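Local coordinates for protein A197 (Sulfolobus turreted icosahedral virus, PDB 2C0N) that is probably a glycosyltransferase, built on the GT-A fold and encoded by a virus of the archaeon Sulfolobus, at residues D25-I30 against K52-L57; R95-Y100 against K106-G111. All coordinates share one frame; numbering follows the deposited sequence.

Contact 1: D25-I30 against K52-L57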
ATOM      1  N   ASP A  25       6.955 -10.494  -4.620  1.00 17.90           N
ATOM      2  CA  ASP A  25       6.879 -11.309  -3.401  1.00 18.55           C
ATOM      3  C   ASP A  25       7.822 -10.791  -2.309  1.00 17.24           C
ATOM      4  O   ASP A  25       8.404 -11.540  -1.567  1.00 16.12           O
ATOM      5  CB  ASP A  25       7.178 -12.756  -3.749  1.00 18.85           C
ATOM      6  CG  ASP A  25       6.733 -13.742  -2.675  1.00 21.27           C
ATOM      7  OD1 ASP A  25       5.934 -13.374  -1.792  1.00 25.26           O
ATOM      8  OD2 ASP A  25       7.184 -14.911  -2.747  1.00 26.19           O
ATOM      9  N   ILE A  26       7.870  -9.472  -2.171  1.00 17.00           N
ATOM     10  CA  ILE A  26       8.859  -8.825  -1.314  1.00 16.70           C
ATOM     11  C   ILE A  26       8.435  -8.967   0.141  1.00 16.95           C
ATOM     12  O   ILE A  26       7.237  -8.848   0.456  1.00 16.80           O
ATOM     13  CB  ILE A  26       8.918  -7.339  -1.639  1.00 17.17           C
ATOM     14  CG1 ILE A  26       9.376  -7.128  -3.075  1.00 17.58           C
ATOM     15  CG2 ILE A  26       9.773  -6.576  -0.613  1.00 17.77           C
ATOM     16  CD1 ILE A  26      10.796  -7.536  -3.387  1.00 18.54           C
ATOM     17  N   GLU A  27       9.409  -9.234   1.010  1.00 15.32           N
ATOM     18  CA  GLU A  27       9.210  -9.188   2.461  1.00 14.83           C
ATOM     19  C   GLU A  27       9.674  -7.822   2.974  1.00 15.38           C
ATOM     20  O   GLU A  27      10.760  -7.353   2.619  1.00 16.08           O
ATOM     21  CB  GLU A  27       9.980 -10.298   3.150  1.00 15.01           C
ATOM     22  CG  GLU A  27       9.432 -11.671   2.807  1.00 15.03           C
ATOM     23  CD  GLU A  27      10.143 -12.731   3.560  1.00 16.81           C
ATOM     24  OE1 GLU A  27      11.195 -13.195   3.079  1.00 18.67           O
ATOM     25  OE2 GLU A  27       9.672 -13.092   4.643  1.00 18.77           O
ATOM     26  N   TYR A  28       8.830  -7.168   3.772  1.00 14.01           N
ATOM     27  CA  TYR A  28       9.091  -5.780   4.116  1.00 14.70           C
ATOM     28  C   TYR A  28       8.525  -5.386   5.455  1.00 15.13           C
ATOM     29  O   TYR A  28       7.655  -6.060   6.027  1.00 14.42           O
ATOM     30  CB  TYR A  28       8.502  -4.855   3.035  1.00 15.00           C
ATOM     31  CG  TYR A  28       6.994  -5.049   2.845  1.00 12.83           C
ATOM     32  CD1 TYR A  28       6.101  -4.468   3.728  1.00 15.59           C
ATOM     33  CD2 TYR A  28       6.479  -5.796   1.799  1.00 13.76           C
ATOM     34  CE1 TYR A  28       4.741  -4.588   3.573  1.00 15.46           C
ATOM     35  CE2 TYR A  28       5.086  -5.938   1.635  1.00 15.58           C
ATOM     36  CZ  TYR A  28       4.235  -5.327   2.532  1.00 17.27           C
ATOM     37  OH  TYR A  28       2.868  -5.457   2.415  1.00 19.09           O
ATOM     38  N   VAL A  29       9.018  -4.240   5.916  1.00 14.87           N
ATOM     39  CA  VAL A  29       8.420  -3.479   6.953  1.00 15.56           C
ATOM     40  C   VAL A  29       8.288  -2.043   6.440  1.00 15.56           C
ATOM     41  O   VAL A  29       9.276  -1.403   6.074  1.00 17.16           O
ATOM     42  CB  VAL A  29       9.252  -3.469   8.213  1.00 15.28           C
ATOM     43  CG1 VAL A  29       8.594  -2.600   9.285  1.00 17.08           C
ATOM     44  CG2 VAL A  29       9.437  -4.892   8.752  1.00 16.35           C
ATOM     45  N   ILE A  30       7.067  -1.573   6.356  1.00 15.34           N
ATOM     46  CA  ILE A  30       6.827  -0.194   6.002  1.00 16.23           C
ATOM     47  C   ILE A  30       6.739   0.579   7.314  1.00 16.04           C
ATOM     48  O   ILE A  30       5.931   0.258   8.159  1.00 17.27           O
ATOM     49  CB  ILE A  30       5.519   0.006   5.234  1.00 16.18           C
ATOM     50  CG1 ILE A  30       5.464  -0.912   4.025  1.00 17.54           C
ATOM     51  CG2 ILE A  30       5.453   1.439   4.722  1.00 15.57           C
ATOM     52  CD1 ILE A  30       4.129  -1.011   3.409  1.00 19.70           C
ATOM     53  N   LYS A  52      16.940 -12.794  12.572  1.00 22.27           N
ATOM     54  CA  LYS A  52      18.151 -13.512  12.124  1.00 21.67           C
ATOM     55  C   LYS A  52      17.999 -14.309  10.824  1.00 20.93           C
ATOM     56  O   LYS A  52      18.986 -14.699  10.216  1.00 19.89           O
ATOM     57  CB  LYS A  52      18.660 -14.459  13.221  1.00 22.56           C
ATOM     58  CG  LYS A  52      18.821 -13.840  14.614  1.00 23.53           C
ATOM     59  CD  LYS A  52      19.461 -12.459  14.571  1.00 27.80           C
ATOM     60  CE  LYS A  52      20.328 -12.196  15.807  1.00 26.74           C
ATOM     61  NZ  LYS A  52      21.672 -12.841  15.617  1.00 30.40           N
ATOM     62  N   ASP A  53      16.772 -14.535  10.377  1.00 20.19           N
ATOM     63  CA  ASP A  53      16.577 -15.196   9.091  1.00 19.98           C
ATOM     64  C   ASP A  53      16.902 -14.326   7.899  1.00 19.38           C
ATOM     65  O   ASP A  53      17.093 -14.825   6.775  1.00 19.42           O
ATOM     66  CB  ASP A  53      15.174 -15.752   9.029  1.00 20.26           C
ATOM     67  CG  ASP A  53      15.069 -16.982   9.849  1.00 20.71           C
ATOM     68  OD1 ASP A  53      15.931 -17.850   9.606  1.00 23.53           O
ATOM     69  OD2 ASP A  53      14.232 -17.046  10.774  1.00 23.25           O
ATOM     70  N   TYR A  54      17.054 -13.040   8.156  1.00 18.23           N
ATOM     71  CA  TYR A  54      17.295 -12.103   7.073  1.00 17.34           C
ATOM     72  C   TYR A  54      18.759 -11.745   7.070  1.00 16.80           C
ATOM     73  O   TYR A  54      19.323 -11.471   8.112  1.00 15.89           O
ATOM     74  CB  TYR A  54      16.372 -10.887   7.203  1.00 17.02           C
ATOM     75  CG  TYR A  54      14.938 -11.347   7.092  1.00 14.83           C
ATOM     76  CD1 TYR A  54      14.223 -11.679   8.215  1.00 15.29           C
ATOM     77  CD2 TYR A  54      14.324 -11.524   5.856  1.00 14.56           C
ATOM     78  CE1 TYR A  54      12.912 -12.151   8.126  1.00 18.37           C
ATOM     79  CE2 TYR A  54      13.015 -12.008   5.759  1.00 14.28           C
ATOM     80  CZ  TYR A  54      12.312 -12.310   6.896  1.00 15.75           C
ATOM     81  OH  TYR A  54      11.006 -12.818   6.827  1.00 16.83           O
ATOM     82  N   ASP A  55      19.350 -11.781   5.878  1.00 16.98           N
ATOM     83  CA  ASP A  55      20.796 -11.642   5.673  1.00 16.81           C
ATOM     84  C   ASP A  55      21.129 -10.224   5.265  1.00 16.36           C
ATOM     85  O   ASP A  55      22.267  -9.787   5.406  1.00 15.45           O
ATOM     86  CB  ASP A  55      21.265 -12.515   4.505  1.00 17.83           C
ATOM     87  CG  ASP A  55      20.948 -13.981   4.691  1.00 19.08           C
ATOM     88  OD1 ASP A  55      21.240 -14.521   5.768  1.00 21.86           O
ATOM     89  OD2 ASP A  55      20.412 -14.578   3.738  1.00 21.50           O
ATOM     90  N   THR A  56      20.154  -9.557   4.647  1.00 14.80           N
ATOM     91  CA  THR A  56      20.359  -8.282   4.010  1.00 15.35           C
ATOM     92  C   THR A  56      19.228  -7.339   4.390  1.00 14.54           C
ATOM     93  O   THR A  56      18.063  -7.695   4.325  1.00 15.53           O
ATOM     94  CB  THR A  56      20.466  -8.465   2.473  1.00 14.09           C
ATOM     95  OG1 THR A  56      21.586  -9.333   2.190  1.00 17.21           O
ATOM     96  CG2 THR A  56      20.684  -7.144   1.773  1.00 16.22           C
ATOM     97  N   LEU A  57      19.601  -6.147   4.806  1.00 15.44           N
ATOM     98  CA  LEU A  57      18.651  -5.068   5.057  1.00 15.75           C
ATOM     99  C   LEU A  57      18.668  -4.220   3.807  1.00 16.55           C
ATOM    100  O   LEU A  57      19.714  -3.644   3.472  1.00 17.41           O
ATOM    101  CB  LEU A  57      19.105  -4.238   6.254  1.00 15.78           C
ATOM    102  CG  LEU A  57      18.071  -3.308   6.920  1.00 16.12           C
ATOM    103  CD1 LEU A  57      18.610  -2.742   8.199  1.00 15.62           C
ATOM    104  CD2 LEU A  57      17.718  -2.186   6.016  1.00 15.62           C
TER
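E27 and Y54 reach toward each other and cross at about a right angle. The tyrosine hydroxyl closes the gap as donor, Y54 OH to E27 OE2 at 2.6 Å. It meets the oxygen from above the carboxylate plane, 48° out of it. Carboxylate and ring are turned 60° apart, and the acid sits at the ring's edge: E27 OE1 lies 3.5 Å from Y54 CE2, near the ring plane. E27 gets there because CG stands beside the backbone N (chi1 -67°) and the chain then runs on extended. Between the two backbones runs strand 3-8, parallel to both 28-31 and 56-60, as in the Rossmann-like half of a GT-A fold; the CA atoms of E27 and Y54 are accordingly 9.8 Å apart, and the side-chain bridge spans that central strand near its start. Outside the two segments, R2, just ahead of the strand, makes a salt bridge to E27 OE1. Both bridging oxygens have a second partner in the other subunit: K197 N of that chain bonds E27 OE2, and its H198 N, in a C-terminal histidine run that is probably a purification tag, bonds Y54 OH.

Contact 2: R95-Y100 against K106-G111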
ATOM      1  N   ARG A  95      19.889  17.069  -8.700  1.00 14.52           N
ATOM      2  CA  ARG A  95      21.323  17.316  -8.546  1.00 16.62           C
ATOM      3  C   ARG A  95      22.161  16.211  -9.217  1.00 16.73           C
ATOM      4  O   ARG A  95      23.358  16.378  -9.456  1.00 17.49           O
ATOM      5  CB  ARG A  95      21.669  17.471  -7.060  1.00 17.25           C
ATOM      6  CG  ARG A  95      21.135  18.756  -6.426  1.00 19.98           C
ATOM      7  CD  ARG A  95      21.678  18.983  -5.025  1.00 24.84           C
ATOM      8  NE  ARG A  95      21.130  20.162  -4.307  1.00 27.50           N
ATOM      9  CZ  ARG A  95      21.816  20.879  -3.405  1.00 32.67           C
ATOM     10  NH1 ARG A  95      23.083  20.583  -3.125  1.00 33.29           N
ATOM     11  NH2 ARG A  95      21.263  21.937  -2.797  1.00 34.30           N
ATOM     12  N   GLY A  96      21.518  15.102  -9.549  1.00 17.20           N
ATOM     13  CA  GLY A  96      22.180  13.972 -10.200  1.00 17.13           C
ATOM     14  C   GLY A  96      21.530  12.679  -9.724  1.00 17.39           C
ATOM     15  O   GLY A  96      20.369  12.680  -9.276  1.00 17.38           O
ATOM     16  N   TYR A  97      22.272  11.582  -9.856  1.00 16.01           N
ATOM     17  CA  TYR A  97      21.861  10.266  -9.388  1.00 16.11           C
ATOM     18  C   TYR A  97      22.129  10.059  -7.932  1.00 16.18           C
ATOM     19  O   TYR A  97      22.896  10.783  -7.327  1.00 16.77           O
ATOM     20  CB  TYR A  97      22.560   9.182 -10.172  1.00 16.10           C
ATOM     21  CG  TYR A  97      22.061   9.092 -11.579  1.00 15.93           C
ATOM     22  CD1 TYR A  97      22.727   9.742 -12.620  1.00 18.50           C
ATOM     23  CD2 TYR A  97      20.940   8.352 -11.880  1.00 15.46           C
ATOM     24  CE1 TYR A  97      22.267   9.648 -13.932  1.00 17.28           C
ATOM     25  CE2 TYR A  97      20.464   8.258 -13.175  1.00 15.71           C
ATOM     26  CZ  TYR A  97      21.117   8.907 -14.199  1.00 18.84           C
ATOM     27  OH  TYR A  97      20.650   8.797 -15.498  1.00 16.57           O
ATOM     28  N   SER A  98      21.465   9.040  -7.396  1.00 15.75           N
ATOM     29  CA  SER A  98      21.491   8.699  -5.968  1.00 15.86           C
ATOM     30  C   SER A  98      22.784   8.120  -5.402  1.00 16.60           C
ATOM     31  O   SER A  98      22.757   7.609  -4.293  1.00 18.00           O
ATOM     32  CB  SER A  98      20.425   7.655  -5.726  1.00 15.21           C
ATOM     33  OG  SER A  98      20.625   6.550  -6.615  1.00 14.04           O
ATOM     34  N   VAL A  99      23.891   8.147  -6.135  1.00 16.54           N
ATOM     35  CA  VAL A  99      25.149   7.635  -5.616  1.00 16.44           C
ATOM     36  C   VAL A  99      26.178   8.717  -5.793  1.00 16.90           C
ATOM     37  O   VAL A  99      26.057   9.546  -6.686  1.00 17.30           O
ATOM     38  CB  VAL A  99      25.624   6.338  -6.328  1.00 16.97           C
ATOM     39  CG1 VAL A  99      24.518   5.296  -6.356  1.00 15.35           C
ATOM     40  CG2 VAL A  99      26.082   6.630  -7.706  1.00 17.88           C
ATOM     41  N   TYR A 100      27.180   8.727  -4.933  1.00 16.72           N
ATOM     42  CA  TYR A 100      28.234   9.751  -5.036  1.00 17.26           C
ATOM     43  C   TYR A 100      29.632   9.243  -4.781  1.00 17.76           C
ATOM     44  O   TYR A 100      29.838   8.290  -4.024  1.00 16.97           O
ATOM     45  CB  TYR A 100      27.942  10.913  -4.108  1.00 17.53           C
ATOM     46  CG  TYR A 100      27.928  10.551  -2.644  1.00 17.51           C
ATOM     47  CD1 TYR A 100      29.112  10.520  -1.898  1.00 19.29           C
ATOM     48  CD2 TYR A 100      26.729  10.265  -1.988  1.00 19.42           C
ATOM     49  CE1 TYR A 100      29.095  10.204  -0.558  1.00 17.08           C
ATOM     50  CE2 TYR A 100      26.712   9.949  -0.644  1.00 17.53           C
ATOM     51  CZ  TYR A 100      27.889   9.923   0.062  1.00 18.07           C
ATOM     52  OH  TYR A 100      27.889   9.613   1.417  1.00 18.23           O
ATOM     53  N   LYS A 106      26.726  12.071 -12.219  1.00 19.46           N
ATOM     54  CA  LYS A 106      25.978  12.595 -13.363  1.00 20.79           C
ATOM     55  C   LYS A 106      25.526  11.471 -14.310  1.00 21.05           C
ATOM     56  O   LYS A 106      24.551  11.619 -15.041  1.00 21.36           O
ATOM     57  CB  LYS A 106      26.818  13.642 -14.092  1.00 21.75           C
ATOM     58  CG  LYS A 106      27.103  14.872 -13.240  1.00 23.32           C
ATOM     59  CD  LYS A 106      25.838  15.741 -13.020  1.00 26.46           C
ATOM     60  CE  LYS A 106      26.226  17.250 -12.928  1.00 28.98           C
ATOM     61  NZ  LYS A 106      25.038  18.218 -12.948  1.00 31.54           N
ATOM     62  N   GLU A 107      26.217  10.338 -14.262  1.00 20.68           N
ATOM     63  CA  GLU A 107      25.928   9.216 -15.144  1.00 21.15           C
ATOM     64  C   GLU A 107      25.981   7.881 -14.360  1.00 20.31           C
ATOM     65  O   GLU A 107      26.646   7.779 -13.316  1.00 19.85           O
ATOM     66  CB  GLU A 107      26.933   9.186 -16.314  1.00 22.37           C
ATOM     67  CG  GLU A 107      26.922  10.441 -17.242  1.00 25.68           C
ATOM     68  CD  GLU A 107      25.551  10.665 -17.949  1.00 31.13           C
ATOM     69  OE1 GLU A 107      24.738   9.705 -17.997  1.00 33.81           O
ATOM     70  OE2 GLU A 107      25.285  11.796 -18.468  1.00 34.44           O
ATOM     71  N   ILE A 108      25.286   6.876 -14.886  1.00 18.88           N
ATOM     72  CA  ILE A 108      25.212   5.542 -14.289  1.00 18.90           C
ATOM     73  C   ILE A 108      26.446   4.731 -14.642  1.00 19.77           C
ATOM     74  O   ILE A 108      26.841   4.693 -15.786  1.00 19.63           O
ATOM     75  CB  ILE A 108      23.945   4.787 -14.776  1.00 19.20           C
ATOM     76  CG1 ILE A 108      22.694   5.534 -14.327  1.00 16.87           C
ATOM     77  CG2 ILE A 108      23.905   3.384 -14.196  1.00 18.32           C
ATOM     78  CD1 ILE A 108      21.390   5.050 -14.966  1.00 18.93           C
ATOM     79  N   PHE A 109      27.058   4.103 -13.649  1.00 20.44           N
ATOM     80  CA  PHE A 109      28.170   3.178 -13.902  1.00 21.09           C
ATOM     81  C   PHE A 109      28.268   2.113 -12.807  1.00 20.53           C
ATOM     82  O   PHE A 109      27.791   2.333 -11.643  1.00 20.86           O
ATOM     83  CB  PHE A 109      29.495   3.947 -14.000  1.00 21.67           C
ATOM     84  CG  PHE A 109      29.879   4.606 -12.720  1.00 22.71           C
ATOM     85  CD1 PHE A 109      30.570   3.906 -11.750  1.00 23.84           C
ATOM     86  CD2 PHE A 109      29.515   5.903 -12.468  1.00 25.05           C
ATOM     87  CE1 PHE A 109      30.915   4.501 -10.560  1.00 24.38           C
ATOM     88  CE2 PHE A 109      29.843   6.503 -11.266  1.00 26.15           C
ATOM     89  CZ  PHE A 109      30.543   5.800 -10.316  1.00 25.09           C
ATOM     90  N   ASP A 110      28.869   0.970 -13.183  1.00 19.24           N
ATOM     91  CA  ASP A 110      29.226  -0.062 -12.226  1.00 18.74           C
ATOM     92  C   ASP A 110      30.569   0.268 -11.665  1.00 17.52           C
ATOM     93  O   ASP A 110      31.535   0.352 -12.407  1.00 14.86           O
ATOM     94  CB  ASP A 110      29.374  -1.439 -12.863  1.00 19.39           C
ATOM     95  CG  ASP A 110      28.068  -2.062 -13.197  1.00 22.14           C
ATOM     96  OD1 ASP A 110      27.291  -2.358 -12.268  1.00 18.21           O
ATOM     97  OD2 ASP A 110      27.821  -2.267 -14.417  1.00 28.37           O
ATOM     98  N   GLY A 111      30.648   0.419 -10.351  1.00 16.78           N
ATOM     99  CA  GLY A 111      31.912   0.729  -9.734  1.00 17.37           C
ATOM    100  C   GLY A 111      31.782   0.995  -8.255  1.00 17.04           C
ATOM    101  O   GLY A 111      30.692   1.130  -7.731  1.00 16.99           O
TER
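The hydroxyl of Y97, whose ring packs on I108 and K106, is hydrogen-bonded to the backbone O of P182, which holds the far end of the ring while its sides meet 106-111. I108 comes over one face. Its CG1 stands 3.9 Å from the centroid of the Y97 ring, 21° off the normal, a CH-pi contact displaced toward the rim where CE2 and CZ lie. The two side chains cross at about a right angle, and an extended chi2 of 169° carries I108 CD1 on to 3.9 Å from Y97 OH. The ring's edge is used as well: K106 O approaches near the ring plane, 3.2 Å from Y97 CE1, so a carbonyl faces the slightly positive C-H rim. E107 CA touches the same carbon obliquely, while the E107 carboxylate turns off to a salt bridge with R184. Y90 adds an edge-to-face contact with the Y97 ring. The K106 chain passes loosely beside 95-96, its NZ 4.3 Å from R95 O. Since 95-97 and 106-108 head in nearly the same direction, 11° apart, this is no beta-hairpin: the chain doubles back in between, within the connection that, along the chain, leads from strand 84-88 to 120-124 of the GT-A sheet and carries the small antiparallel pair 99-100 and 115-116.

How the contacts relate
Contact 1 closes before contact 2 opens, and the two lie on opposite sides of the chain's centre, 26 Å between centres and about 14 Å between nearest atoms. What joins them is the large mixed sheet. Contact 1 lies where the chain enters strands 28-31 and 56-60, the parallel neighbours of 3-8 on its two sides; contact 2 lies in the excursion that leaves strand 84-88 and packs against it and 162-173, before the chain returns as 120-124, the antiparallel neighbour of 56-60. Their surroundings differ too: the second subunit covers contact 1 and continues the sheet beyond 28-31, whereas no other chain of the assembly touches contact 2. One thus belongs to the dimer interface, the other to a surface loop region.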